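Long-range contact in Serine/threonine/tyrosine-interacting protein (Homo sapiens, PDB 2R0B), which is a catalytically inactive phosphatase that anchors the kinases ERK1 and ERK2 in the nucleus and keeps the F-box protein FBXW7 out of its ubiquitin ligase complex: residues L29-N43 with P51-A65. Residues are numbered along the deposited sequence; the frame is centred on the assembly and turned at random.
Sequences LQKHGITHIICIRQN and PNFQQLFRYLVLDIA
Ile-37 CD1 lies over one face of the Phe-57 ring, 4.3 Å from its centroid and 24° off the normal, a CH-pi contact; Leu-56 CB covers the opposite face. The carbonyl of Ile-34 meets the same ring in plane at its edge, with O 3.1 Å from Phe-57 CE1. The Tyr-59 ring carries Pro-51 CB over the centre of one face, while Cys-39 CB sits at its edge. Because Ile-37 CG1 stands anti to the carbonyl carbon (chi1 -59°) and the chain then extends, CD1 reaches both aromatics, lying 3.8 Å from Tyr-59 CE1. The Tyr-59 hydroxyl accepts the N-H of Phe-53, tying Phe-53, the first residue of the FBXW7-interacting motif Phe-53 to Gln-55, back to strand 58-63.

At the far end, Val-61 CG1 rests on one face of the Arg-41 guanidinium, 3.4 Å from NE. In plane at its edge are Asn-43 OD1, bonded to Arg-41 NH2 at 3.0 Å, and Asp-63 OD1, a long salt bridge. Replacing Arg-41 by an alanine is likely to leave Asp-63 without this cationic mate and Asn-43 OD1 without its guanidinium donor, and to uncover Val-61 CG1.

Strands 36-41 and 58-63 run parallel, their axes 17° apart. Seven backbone hydrogen bonds, from Arg-58 N to Thr-35 O through Ile-64 N to Arg-41 O, set the register from His-36 opposite Arg-58 to Arg-41 opposite Asp-63. On the Ile-38 and Ile-40 face, Leu-62 CD1 lies 3.9 Å from Ile-38 CG2.

Within the dual-specificity phosphatase domain, strand 58-63 is an outermost strand of the mixed sheet, and strand 36-41 separates it from strand 93-96. Helices 76-88 and 103-116 cover the Ile-38 and Ile-40 face, with Phe-82 and Phe-107 touching those two isoleucines respectively.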
ATOM      1  N   LEU A  29       5.518 -14.980  -2.901  1.00 17.54           N
ATOM      2  CA  LEU A  29       5.405 -13.893  -3.848  1.00 17.89           C
ATOM      3  C   LEU A  29       5.275 -14.394  -5.282  1.00 17.93           C
ATOM      4  O   LEU A  29       4.417 -13.918  -6.021  1.00 17.71           O
ATOM      5  CB  LEU A  29       6.579 -12.909  -3.699  1.00 18.17           C
ATOM      6  CG  LEU A  29       6.656 -12.247  -2.317  1.00 17.67           C
ATOM      7  CD1 LEU A  29       8.026 -11.603  -2.185  1.00 20.85           C
ATOM      8  CD2 LEU A  29       5.577 -11.209  -2.081  1.00 19.13           C
ATOM      9  N   GLN A  30       6.063 -15.403  -5.646  1.00 18.11           N
ATOM     10  CA  GLN A  30       6.053 -15.885  -7.029  1.00 19.43           C
ATOM     11  C   GLN A  30       4.776 -16.656  -7.300  1.00 18.84           C
ATOM     12  O   GLN A  30       4.196 -16.495  -8.369  1.00 19.79           O
ATOM     13  CB  GLN A  30       7.316 -16.705  -7.330  1.00 19.16           C
ATOM     14  CG  GLN A  30       8.576 -15.849  -7.144  1.00 19.09           C
ATOM     15  CD  GLN A  30       9.865 -16.501  -7.590  1.00 21.90           C
ATOM     16  OE1 GLN A  30      10.134 -17.675  -7.290  1.00 24.35           O
ATOM     17  NE2 GLN A  30      10.703 -15.718  -8.282  1.00 25.73           N
ATOM     18  N   LYS A  31       4.313 -17.445  -6.319  1.00 19.67           N
ATOM     19  CA  LYS A  31       3.060 -18.215  -6.450  1.00 20.58           C
ATOM     20  C   LYS A  31       1.851 -17.324  -6.704  1.00 19.74           C
ATOM     21  O   LYS A  31       0.935 -17.717  -7.424  1.00 18.70           O
ATOM     22  CB  LYS A  31       2.815 -19.090  -5.213  1.00 20.90           C
ATOM     23  CG  LYS A  31       1.472 -19.846  -5.176  1.00 23.98           C
ATOM     24  CD  LYS A  31       1.388 -20.743  -3.941  1.00 24.05           C
ATOM     25  CE  LYS A  31       1.410 -19.916  -2.651  1.00 27.41           C
ATOM     26  NZ  LYS A  31       1.780 -20.720  -1.451  1.00 30.07           N
ATOM     27  N   HIS A  32       1.854 -16.127  -6.114  1.00 18.11           N
ATOM     28  CA  HIS A  32       0.767 -15.172  -6.328  1.00 18.17           C
ATOM     29  C   HIS A  32       0.986 -14.205  -7.513  1.00 17.73           C
ATOM     30  O   HIS A  32       0.152 -13.327  -7.760  1.00 17.32           O
ATOM     31  CB  HIS A  32       0.482 -14.405  -5.030  1.00 18.32           C
ATOM     32  CG  HIS A  32      -0.234 -15.218  -3.994  1.00 20.92           C
ATOM     33  ND1 HIS A  32       0.407 -15.795  -2.918  1.00 23.55           N
ATOM     34  CD2 HIS A  32      -1.544 -15.552  -3.875  1.00 20.15           C
ATOM     35  CE1 HIS A  32      -0.476 -16.436  -2.170  1.00 20.86           C
ATOM     36  NE2 HIS A  32      -1.663 -16.317  -2.737  1.00 21.90           N
ATOM     37  N   GLY A  33       2.091 -14.387  -8.243  1.00 17.34           N
ATOM     38  CA  GLY A  33       2.381 -13.601  -9.435  1.00 17.76           C
ATOM     39  C   GLY A  33       2.665 -12.148  -9.132  1.00 17.32           C
ATOM     40  O   GLY A  33       2.359 -11.283  -9.955  1.00 18.78           O
ATOM     41  N   ILE A  34       3.222 -11.876  -7.950  1.00 17.53           N
ATOM     42  CA  ILE A  34       3.610 -10.489  -7.585  1.00 17.09           C
ATOM     43  C   ILE A  34       4.738 -10.046  -8.502  1.00 16.44           C
ATOM     44  O   ILE A  34       5.705 -10.781  -8.673  1.00 18.20           O
ATOM     45  CB  ILE A  34       4.152 -10.403  -6.137  1.00 16.49           C
ATOM     46  CG1 ILE A  34       3.094 -10.766  -5.082  1.00 17.56           C
ATOM     47  CG2 ILE A  34       4.807  -9.043  -5.870  1.00 16.77           C
ATOM     48  CD1 ILE A  34       1.776 -10.040  -5.275  1.00 15.66           C
ATOM     49  N   THR A  35       4.629  -8.838  -9.055  1.00 15.04           N
ATOM     50  CA  THR A  35       5.642  -8.304  -9.966  1.00 15.72           C
ATOM     51  C   THR A  35       6.146  -6.925  -9.543  1.00 14.62           C
ATOM     52  O   THR A  35       7.211  -6.486 -10.000  1.00 16.13           O
ATOM     53  CB  THR A  35       5.115  -8.187 -11.416  1.00 16.10           C
ATOM     54  OG1 THR A  35       3.920  -7.409 -11.447  1.00 17.21           O
ATOM     55  CG2 THR A  35       4.847  -9.560 -11.992  1.00 17.49           C
ATOM     56  N   HIS A  36       5.362  -6.258  -8.701  1.00 15.19           N
ATOM     57  CA  HIS A  36       5.634  -4.889  -8.264  1.00 12.58           C
ATOM     58  C   HIS A  36       5.435  -4.753  -6.749  1.00 12.90           C
ATOM     59  O   HIS A  36       4.492  -5.307  -6.207  1.00 12.92           O
ATOM     60  CB  HIS A  36       4.640  -3.956  -8.944  1.00 12.77           C
ATOM     61  CG  HIS A  36       4.895  -3.730 -10.401  1.00 13.09           C
ATOM     62  ND1 HIS A  36       4.598  -4.670 -11.367  1.00 14.57           N
ATOM     63  CD2 HIS A  36       5.381  -2.649 -11.058  1.00 15.46           C
ATOM     64  CE1 HIS A  36       4.920  -4.186 -12.554  1.00 19.02           C
ATOM     65  NE2 HIS A  36       5.393  -2.960 -12.395  1.00 16.85           N
ATOM     66  N   ILE A  37       6.296  -3.992  -6.069  1.00 12.36           N
ATOM     67  CA  ILE A  37       6.161  -3.830  -4.619  1.00 11.78           C
ATOM     68  C   ILE A  37       6.331  -2.356  -4.225  1.00 13.00           C
ATOM     69  O   ILE A  37       7.291  -1.708  -4.649  1.00 13.26           O
ATOM     70  CB  ILE A  37       7.223  -4.680  -3.874  1.00 12.38           C
ATOM     71  CG1 ILE A  37       7.076  -6.169  -4.241  1.00 10.76           C
ATOM     72  CG2 ILE A  37       7.154  -4.443  -2.353  1.00 12.23           C
ATOM     73  CD1 ILE A  37       8.146  -7.071  -3.638  1.00 11.63           C
ATOM     74  N   ILE A  38       5.361  -1.810  -3.509  1.00 11.91           N
ATOM     75  CA  ILE A  38       5.518  -0.476  -2.897  1.00 12.69           C
ATOM     76  C   ILE A  38       6.019  -0.760  -1.480  1.00 13.09           C
ATOM     77  O   ILE A  38       5.319  -1.367  -0.678  1.00 13.11           O
ATOM     78  CB  ILE A  38       4.219   0.354  -2.879  1.00 13.01           C
ATOM     79  CG1 ILE A  38       3.696   0.578  -4.298  1.00 13.01           C
ATOM     80  CG2 ILE A  38       4.484   1.731  -2.207  1.00 12.86           C
ATOM     81  CD1 ILE A  38       2.405   1.399  -4.367  1.00 13.06           C
ATOM     82  N   CYS A  39       7.242  -0.324  -1.196  1.00 14.03           N
ATOM     83  CA  CYS A  39       7.911  -0.604   0.091  1.00 14.10           C
ATOM     84  C   CYS A  39       7.980   0.713   0.880  1.00 14.70           C
ATOM     85  O   CYS A  39       8.723   1.623   0.483  1.00 14.95           O
ATOM     86  CB  CYS A  39       9.308  -1.161  -0.219  1.00 14.18           C
ATOM     87  SG  CYS A  39      10.486  -1.189   1.177  1.00 16.18           S
ATOM     88  N   ILE A  40       7.169   0.844   1.938  1.00 13.47           N
ATOM     89  CA  ILE A  40       7.013   2.110   2.652  1.00 14.58           C
ATOM     90  C   ILE A  40       7.687   1.993   4.020  1.00 15.56           C
ATOM     91  O   ILE A  40       7.418   1.050   4.755  1.00 15.73           O
ATOM     92  CB  ILE A  40       5.530   2.458   2.903  1.00 15.24           C
ATOM     93  CG1 ILE A  40       4.769   2.646   1.584  1.00 15.62           C
ATOM     94  CG2 ILE A  40       5.417   3.720   3.812  1.00 15.06           C
ATOM     95  CD1 ILE A  40       3.268   2.305   1.697  1.00 19.31           C
ATOM     96  N   ARG A  41       8.526   2.962   4.361  1.00 16.04           N
ATOM     97  CA  ARG A  41       9.247   2.953   5.635  1.00 16.99           C
ATOM     98  C   ARG A  41       9.878   4.323   5.886  1.00 17.62           C
ATOM     99  O   ARG A  41      10.036   5.105   4.941  1.00 18.31           O
ATOM    100  CB  ARG A  41      10.312   1.844   5.623  1.00 17.67           C
ATOM    101  CG  ARG A  41      11.653   2.159   4.935  1.00 18.29           C
ATOM    102  CD  ARG A  41      11.592   2.593   3.466  1.00 19.24           C
ATOM    103  NE  ARG A  41      12.934   2.913   2.991  1.00 21.57           N
ATOM    104  CZ  ARG A  41      13.520   4.098   3.106  1.00 22.87           C
ATOM    105  NH1 ARG A  41      14.770   4.249   2.670  1.00 25.18           N
ATOM    106  NH2 ARG A  41      12.874   5.130   3.651  1.00 23.81           N
ATOM    107  N   GLN A  42      10.200   4.619   7.152  1.00 18.43           N
ATOM    108  CA  GLN A  42      11.030   5.778   7.505  1.00 19.30           C
ATOM    109  C   GLN A  42      12.463   5.410   7.229  1.00 19.34           C
ATOM    110  O   GLN A  42      12.822   4.243   7.264  1.00 17.78           O
ATOM    111  CB  GLN A  42      10.983   6.063   9.014  1.00 20.34           C
ATOM    112  CG  GLN A  42       9.668   6.395   9.636  1.00 20.98           C
ATOM    113  CD  GLN A  42       9.855   6.782  11.103  1.00 21.54           C
ATOM    114  OE1 GLN A  42       9.604   5.986  12.005  1.00 24.49           O
ATOM    115  NE2 GLN A  42      10.339   8.000  11.335  1.00 23.70           N
ATOM    116  N   ASN A  43      13.323   6.404   7.041  1.00 19.27           N
ATOM    117  CA  ASN A  43      14.721   6.101   6.819  1.00 20.11           C
ATOM    118  C   ASN A  43      15.328   5.297   7.981  1.00 19.52           C
ATOM    119  O   ASN A  43      16.137   4.395   7.754  1.00 19.61           O
ATOM    120  CB  ASN A  43      15.516   7.372   6.532  1.00 20.55           C
ATOM    121  CG  ASN A  43      15.135   8.003   5.208  1.00 22.99           C
ATOM    122  OD1 ASN A  43      14.830   7.307   4.229  1.00 24.55           O
ATOM    123  ND2 ASN A  43      15.142   9.346   5.171  1.00 25.66           N
ATOM    124  N   PRO A  51      13.970  -3.149  -0.120  1.00 17.20           N
ATOM    125  CA  PRO A  51      13.809  -4.116  -1.221  1.00 16.85           C
ATOM    126  C   PRO A  51      14.739  -5.309  -1.045  1.00 18.03           C
ATOM    127  O   PRO A  51      15.955  -5.130  -0.841  1.00 19.04           O
ATOM    128  CB  PRO A  51      14.203  -3.301  -2.451  1.00 18.81           C
ATOM    129  CG  PRO A  51      13.966  -1.914  -2.065  1.00 16.93           C
ATOM    130  CD  PRO A  51      14.388  -1.832  -0.634  1.00 16.68           C
ATOM    131  N   ASN A  52      14.174  -6.514  -1.068  1.00 17.72           N
ATOM    132  CA  ASN A  52      14.983  -7.722  -0.898  1.00 18.99           C
ATOM    133  C   ASN A  52      15.282  -8.515  -2.151  1.00 19.55           C
ATOM    134  O   ASN A  52      16.073  -9.475  -2.113  1.00 19.03           O
ATOM    135  CB  ASN A  52      14.376  -8.638   0.168  1.00 18.59           C
ATOM    136  CG  ASN A  52      14.364  -8.002   1.535  1.00 20.23           C
ATOM    137  OD1 ASN A  52      15.420  -7.634   2.076  1.00 22.74           O
ATOM    138  ND2 ASN A  52      13.185  -7.890   2.117  1.00 20.20           N
ATOM    139  N   PHE A  53      14.665  -8.127  -3.259  1.00 20.96           N
ATOM    140  CA  PHE A  53      14.842  -8.871  -4.491  1.00 22.99           C
ATOM    141  C   PHE A  53      15.166  -7.891  -5.592  1.00 24.86           C
ATOM    142  O   PHE A  53      14.288  -7.491  -6.354  1.00 25.34           O
ATOM    143  CB  PHE A  53      13.599  -9.700  -4.801  1.00 22.36           C
ATOM    144  CG  PHE A  53      13.148 -10.566  -3.644  1.00 23.02           C
ATOM    145  CD1 PHE A  53      13.800 -11.765  -3.352  1.00 20.37           C
ATOM    146  CD2 PHE A  53      12.066 -10.185  -2.858  1.00 22.91           C
ATOM    147  CE1 PHE A  53      13.386 -12.556  -2.274  1.00 21.06           C
ATOM    148  CE2 PHE A  53      11.638 -10.976  -1.790  1.00 20.47           C
ATOM    149  CZ  PHE A  53      12.298 -12.160  -1.500  1.00 22.37           C
ATOM    150  N   GLN A  54      16.449  -7.539  -5.676  1.00 27.00           N
ATOM    151  CA  GLN A  54      16.911  -6.466  -6.564  1.00 29.61           C
ATOM    152  C   GLN A  54      16.575  -6.748  -8.017  1.00 29.89           C
ATOM    153  O   GLN A  54      16.218  -5.837  -8.770  1.00 31.35           O
ATOM    154  CB  GLN A  54      18.421  -6.216  -6.398  1.00 29.95           C
ATOM    155  CG  GLN A  54      18.906  -6.114  -4.928  1.00 33.01           C
ATOM    156  CD  GLN A  54      18.112  -5.103  -4.107  1.00 36.32           C
ATOM    157  OE1 GLN A  54      17.833  -3.991  -4.566  1.00 39.06           O
ATOM    158  NE2 GLN A  54      17.738  -5.491  -2.887  1.00 36.88           N
ATOM    159  N   GLN A  55      16.648  -8.017  -8.396  1.00 29.88           N
ATOM    160  CA  GLN A  55      16.579  -8.394  -9.797  1.00 29.59           C
ATOM    161  C   GLN A  55      15.217  -8.922 -10.233  1.00 28.49           C
ATOM    162  O   GLN A  55      14.983  -9.074 -11.423  1.00 29.93           O
ATOM    163  CB  GLN A  55      17.687  -9.414 -10.120  1.00 30.07           C
ATOM    164  CG  GLN A  55      19.108  -8.843 -10.141  1.00 33.13           C
ATOM    165  CD  GLN A  55      19.382  -7.985 -11.374  1.00 35.53           C
ATOM    166  OE1 GLN A  55      18.975  -6.819 -11.441  1.00 38.80           O
ATOM    167  NE2 GLN A  55      20.082  -8.558 -12.352  1.00 36.66           N
ATOM    168  N   LEU A  56      14.319  -9.187  -9.285  1.00 26.90           N
ATOM    169  CA  LEU A  56      13.087  -9.918  -9.589  1.00 25.21           C
ATOM    170  C   LEU A  56      11.802  -9.097  -9.644  1.00 23.97           C
ATOM    171  O   LEU A  56      10.799  -9.554 -10.194  1.00 25.18           O
ATOM    172  CB  LEU A  56      12.901 -11.093  -8.617  1.00 24.75           C
ATOM    173  CG  LEU A  56      13.968 -12.200  -8.632  1.00 25.33           C
ATOM    174  CD1 LEU A  56      13.877 -13.078  -7.416  1.00 25.71           C
ATOM    175  CD2 LEU A  56      13.879 -13.051  -9.898  1.00 28.80           C
ATOM    176  N   PHE A  57      11.824  -7.908  -9.064  1.00 21.97           N
ATOM    177  CA  PHE A  57      10.597  -7.129  -8.912  1.00 19.66           C
ATOM    178  C   PHE A  57      10.885  -5.685  -9.230  1.00 18.33           C
ATOM    179  O   PHE A  57      12.043  -5.247  -9.128  1.00 18.36           O
ATOM    180  CB  PHE A  57      10.072  -7.215  -7.465  1.00 19.57           C
ATOM    181  CG  PHE A  57       9.723  -8.606  -7.009  1.00 19.46           C
ATOM    182  CD1 PHE A  57       8.645  -9.284  -7.537  1.00 22.79           C
ATOM    183  CD2 PHE A  57      10.465  -9.226  -6.013  1.00 20.30           C
ATOM    184  CE1 PHE A  57       8.337 -10.583  -7.116  1.00 23.16           C
ATOM    185  CE2 PHE A  57      10.166 -10.532  -5.597  1.00 21.61           C
ATOM    186  CZ  PHE A  57       9.092 -11.209  -6.151  1.00 19.66           C
ATOM    187  N   ARG A  58       9.843  -4.941  -9.590  1.00 16.27           N
ATOM    188  CA  ARG A  58       9.934  -3.478  -9.666  1.00 16.36           C
ATOM    189  C   ARG A  58       9.457  -2.860  -8.350  1.00 14.94           C
ATOM    190  O   ARG A  58       8.365  -3.180  -7.863  1.00 15.32           O
ATOM    191  CB  ARG A  58       9.118  -2.929 -10.832  1.00 16.00           C
ATOM    192  CG  ARG A  58       9.579  -3.413 -12.203  1.00 21.43           C
ATOM    193  CD  ARG A  58       8.912  -2.629 -13.314  1.00 26.18           C
ATOM    194  NE  ARG A  58       9.391  -3.037 -14.638  1.00 32.68           N
ATOM    195  CZ  ARG A  58       8.955  -2.519 -15.782  1.00 34.52           C
ATOM    196  NH1 ARG A  58       8.032  -1.557 -15.778  1.00 35.48           N
ATOM    197  NH2 ARG A  58       9.450  -2.954 -16.939  1.00 35.94           N
ATOM    198  N   TYR A  59      10.267  -1.979  -7.775  1.00 14.28           N
ATOM    199  CA  TYR A  59       9.971  -1.406  -6.474  1.00 14.27           C
ATOM    200  C   TYR A  59       9.610   0.065  -6.578  1.00 14.34           C
ATOM    201  O   TYR A  59      10.053   0.760  -7.496  1.00 13.18           O
ATOM    202  CB  TYR A  59      11.187  -1.552  -5.548  1.00 14.33           C
ATOM    203  CG  TYR A  59      11.385  -2.937  -4.994  1.00 14.93           C
ATOM    204  CD1 TYR A  59      10.813  -3.311  -3.770  1.00 14.42           C
ATOM    205  CD2 TYR A  59      12.145  -3.880  -5.682  1.00 16.27           C
ATOM    206  CE1 TYR A  59      11.001  -4.592  -3.246  1.00 16.14           C
ATOM    207  CE2 TYR A  59      12.328  -5.154  -5.179  1.00 15.96           C
ATOM    208  CZ  TYR A  59      11.760  -5.507  -3.957  1.00 16.58           C
ATOM    209  OH  TYR A  59      11.985  -6.762  -3.441  1.00 16.86           O
ATOM    210  N   LEU A  60       8.792   0.530  -5.628  1.00 13.22           N
ATOM    211  CA  LEU A  60       8.607   1.943  -5.370  1.00 13.71           C
ATOM    212  C   LEU A  60       8.821   2.142  -3.879  1.00 14.00           C
ATOM    213  O   LEU A  60       8.032   1.660  -3.065  1.00 14.46           O
ATOM    214  CB  LEU A  60       7.207   2.405  -5.798  1.00 14.11           C
ATOM    215  CG  LEU A  60       6.873   3.869  -5.559  1.00 12.32           C
ATOM    216  CD1 LEU A  60       7.818   4.718  -6.386  1.00 17.34           C
ATOM    217  CD2 LEU A  60       5.436   4.218  -5.977  1.00 14.88           C
ATOM    218  N   VAL A  61       9.916   2.806  -3.507  1.00 14.02           N
ATOM    219  CA  VAL A  61      10.265   2.988  -2.079  1.00 13.15           C
ATOM    220  C   VAL A  61       9.872   4.387  -1.627  1.00 13.55           C
ATOM    221  O   VAL A  61      10.293   5.383  -2.226  1.00 12.96           O
ATOM    222  CB  VAL A  61      11.776   2.739  -1.821  1.00 13.97           C
ATOM    223  CG1 VAL A  61      12.136   3.016  -0.362  1.00 14.19           C
ATOM    224  CG2 VAL A  61      12.174   1.334  -2.214  1.00 13.28           C
ATOM    225  N   LEU A  62       9.070   4.456  -0.564  1.00 13.34           N
ATOM    226  CA  LEU A  62       8.528   5.727  -0.082  1.00 13.78           C
ATOM    227  C   LEU A  62       8.979   5.961   1.345  1.00 14.27           C
ATOM    228  O   LEU A  62       8.621   5.210   2.260  1.00 14.89           O
ATOM    229  CB  LEU A  62       6.987   5.758  -0.140  1.00 14.00           C
ATOM    230  CG  LEU A  62       6.304   5.594  -1.499  1.00 14.61           C
ATOM    231  CD1 LEU A  62       4.774   5.562  -1.372  1.00 15.43           C
ATOM    232  CD2 LEU A  62       6.733   6.655  -2.511  1.00 14.64           C
ATOM    233  N   ASP A  63       9.776   7.003   1.510  1.00 14.28           N
ATOM    234  CA  ASP A  63      10.254   7.419   2.827  1.00 14.66           C
ATOM    235  C   ASP A  63       9.136   8.214   3.515  1.00 14.80           C
ATOM    236  O   ASP A  63       8.937   9.416   3.261  1.00 14.60           O
ATOM    237  CB  ASP A  63      11.541   8.223   2.640  1.00 16.09           C
ATOM    238  CG  ASP A  63      11.989   8.937   3.896  1.00 16.62           C
ATOM    239  OD1 ASP A  63      11.601   8.511   5.004  1.00 18.88           O
ATOM    240  OD2 ASP A  63      12.762   9.930   3.783  1.00 19.16           O
ATOM    241  N   ILE A  64       8.388   7.526   4.378  1.00 14.92           N
ATOM    242  CA  ILE A  64       7.194   8.106   5.022  1.00 15.88           C
ATOM    243  C   ILE A  64       7.167   7.721   6.495  1.00 15.75           C
ATOM    244  O   ILE A  64       7.339   6.542   6.815  1.00 16.02           O
ATOM    245  CB  ILE A  64       5.876   7.566   4.362  1.00 15.48           C
ATOM    246  CG1 ILE A  64       5.770   8.048   2.903  1.00 16.47           C
ATOM    247  CG2 ILE A  64       4.635   7.993   5.198  1.00 17.40           C
ATOM    248  CD1 ILE A  64       4.663   7.472   2.076  1.00 19.00           C
ATOM    249  N   ALA A  65       6.963   8.701   7.380  1.00 16.47           N
ATOM    250  CA  ALA A  65       6.733   8.435   8.810  1.00 16.44           C
ATOM    251  C   ALA A  65       5.264   8.175   9.116  1.00 16.71           C
ATOM    252  O   ALA A  65       4.375   8.785   8.496  1.00 16.77           O
ATOM    253  CB  ALA A  65       7.217   9.602   9.629  1.00 16.96           C
TER